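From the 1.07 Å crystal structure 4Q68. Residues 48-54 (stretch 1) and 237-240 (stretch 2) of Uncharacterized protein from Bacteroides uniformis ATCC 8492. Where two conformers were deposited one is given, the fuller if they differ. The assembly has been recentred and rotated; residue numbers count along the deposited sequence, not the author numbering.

Stretch 1, residues 48-54: VLAETLT
Stretch 2 237-240: RMKK

Stretch 1 continues a helix that begins earlier in the chain. Its phi/psi values stay near -65/-45 from Val-48 to Glu-51, then drift to -69/-33 at Thr-52 and -71/-16 at Leu-53. Thr-54 is non-helical, at -92/113. Thr-52 N bonds to Val-48 O and Leu-53 N to Leu-49 O, both at 2.9 Å. Thr-54 N instead reaches Glu-51 O at 3.1 Å, a tighter turn. Two threonine hydroxyls fold back on the helix: Thr-52 OG1 donates to Val-48 O at 2.8 Å, and Thr-54 OG1 to Ala-50 O at 2.7 Å. Both threonines have chi1 m.

Stretch 2 is the C-terminal end of the chain, extended throughout. It runs alongside the helix in the same general direction, so Leu-49 lies nearest Met-238 (CA to CA 7.3 Å) and Leu-53 nearest Lys-240 (CA to CA 6.1 Å). The contact buries 275 Å², both sides summed.

Arg-237 is in the strand at -138/132. Its CA-to-CB bond points away from the helix, and it makes no contact with stretch 1. Its rotamer is t, t, m, with chi4 at 149°.

Met-238, a selenomethionine, ends the strand at -54/139. Its CB points toward the helix, and its rotamer is t, t, p. Its CG lies 3.8 Å from Leu-49 CD1 and 3.7 Å from Leu-53 CD2. These are apolar contacts between leucines one helical turn apart and the same methylene. Leu-49 is t, p; Leu-53 is m, t. Both CA-to-CB bonds run sideways to stretch 2, but the ends of the side chains come nearer to it. Farther out, Met-238 SE lies 3.5 Å from Thr-52 CG2.

Lys-239 has phi/psi -122/118. Its CA-to-CB bond points away from stretch 1, and its four chi angles are all t. Its backbone still touches the helix: Lys-239 O is 3.7 Å from Leu-53 CD2. This is van der Waals contact, since a methyl offers the oxygen no conventional hydrogen bond.

Lys-240 has phi -125° and carries the terminal carboxylate, O and OXT. Its CB points toward the helix and lies 4.2 Å from Leu-53 CD2. All four chi angles are t, so the chain is fully extended. That reach lets Lys-240 NZ donate a 2.7 Å hydrogen bond to Thr-52 O. The amine thus meets a backbone carbonyl of stretch 1. This is the only hydrogen bond between the stretches.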

# COMPACT_ATOMS: atom_id res chain seq x y z
N VAL A 48 -8.04 6.61 -0.15
CA VAL A 48 -7.54 7.94 -0.45
C VAL A 48 -7.21 8.06 -1.94
O VAL A 48 -7.57 9.05 -2.59
CB VAL A 48 -6.33 8.28 0.43
CG1 VAL A 48 -5.69 9.57 -0.00
CG2 VAL A 48 -6.78 8.38 1.90
N LEU A 49 -6.51 7.08 -2.49
CA LEU A 49 -6.18 7.09 -3.90
C LEU A 49 -7.44 7.04 -4.76
O LEU A 49 -7.56 7.77 -5.74
CB LEU A 49 -5.25 5.91 -4.22
CG LEU A 49 -4.79 5.76 -5.67
CD1 LEU A 49 -4.03 6.98 -6.18
CD2 LEU A 49 -3.94 4.52 -5.81
N ALA A 50 -8.41 6.21 -4.39
CA ALA A 50 -9.66 6.11 -5.17
C ALA A 50 -10.39 7.43 -5.18
O ALA A 50 -10.88 7.87 -6.21
CB ALA A 50 -10.55 5.02 -4.61
N GLU A 51 -10.47 8.09 -4.03
CA GLU A 51 -11.14 9.38 -3.95
C GLU A 51 -10.41 10.43 -4.79
O GLU A 51 -11.03 11.19 -5.53
CB GLU A 51 -11.23 9.85 -2.51
CG GLU A 51 -11.87 11.22 -2.35
CD GLU A 51 -12.05 11.66 -0.91
OE1 GLU A 51 -11.62 10.95 0.02
OE2 GLU A 51 -12.63 12.76 -0.72
N THR A 52 -9.09 10.45 -4.68
CA THR A 52 -8.33 11.48 -5.37
C THR A 52 -8.36 11.28 -6.90
O THR A 52 -8.36 12.26 -7.66
CB THR A 52 -6.90 11.59 -4.83
OG1 THR A 52 -6.92 11.61 -3.40
CG2 THR A 52 -6.25 12.88 -5.28
N LEU A 53 -8.41 10.04 -7.35
CA LEU A 53 -8.53 9.74 -8.78
C LEU A 53 -9.89 10.08 -9.35
O LEU A 53 -10.03 10.16 -10.56
CB LEU A 53 -8.25 8.27 -9.04
CG LEU A 53 -6.80 7.84 -9.04
CD1 LEU A 53 -6.73 6.33 -9.10
CD2 LEU A 53 -6.01 8.47 -10.20
N THR A 54 -10.89 10.28 -8.50
CA THR A 54 -12.27 10.50 -8.94
C THR A 54 -12.52 11.99 -9.10
O THR A 54 -12.51 12.72 -8.11
CB THR A 54 -13.29 9.93 -7.91
OG1 THR A 54 -13.04 8.54 -7.69
CG2 THR A 54 -14.71 10.06 -8.42
N ARG A 237 3.52 7.35 -6.80
CA ARG A 237 2.83 8.63 -6.98
C ARG A 237 1.63 8.44 -7.89
O ARG A 237 1.74 7.87 -8.97
CB ARG A 237 3.80 9.65 -7.55
CG ARG A 237 3.26 11.08 -7.67
CD ARG A 237 4.34 12.06 -8.04
NE ARG A 237 5.35 12.11 -6.99
CZ ARG A 237 6.64 12.35 -7.15
NH1 ARG A 237 7.17 12.64 -8.34
NH2 ARG A 237 7.43 12.30 -6.08
N MSE A 238 0.50 8.96 -7.47
CA MSE A 238 -0.70 8.99 -8.31
C MSE A 238 -0.42 9.65 -9.64
O MSE A 238 0.26 10.69 -9.69
CB MSE A 238 -1.79 9.79 -7.59
CG MSE A 238 -3.08 9.90 -8.37
SE MSE A 238 -4.44 10.98 -7.54
CE MSE A 238 -3.54 12.70 -7.74
N LYS A 239 -0.97 9.07 -10.70
CA LYS A 239 -0.98 9.67 -12.01
C LYS A 239 -2.45 9.78 -12.42
O LYS A 239 -3.14 8.78 -12.53
CB LYS A 239 -0.15 8.84 -12.99
CG LYS A 239 -0.02 9.45 -14.38
CD LYS A 239 0.90 8.65 -15.28
CE LYS A 239 0.99 9.27 -16.67
NZ LYS A 239 1.67 8.38 -17.65
N LYS A 240 -2.89 11.01 -12.61
CA LYS A 240 -4.28 11.38 -12.86
C LYS A 240 -4.40 12.20 -14.16
O LYS A 240 -3.47 12.98 -14.47
CB LYS A 240 -4.77 12.23 -11.65
CG LYS A 240 -6.22 12.59 -11.56
CD LYS A 240 -6.48 13.44 -10.32
CE LYS A 240 -7.92 13.91 -10.27
NZ LYS A 240 -8.16 14.64 -9.01
OXT LYS A 240 -5.39 12.11 -14.91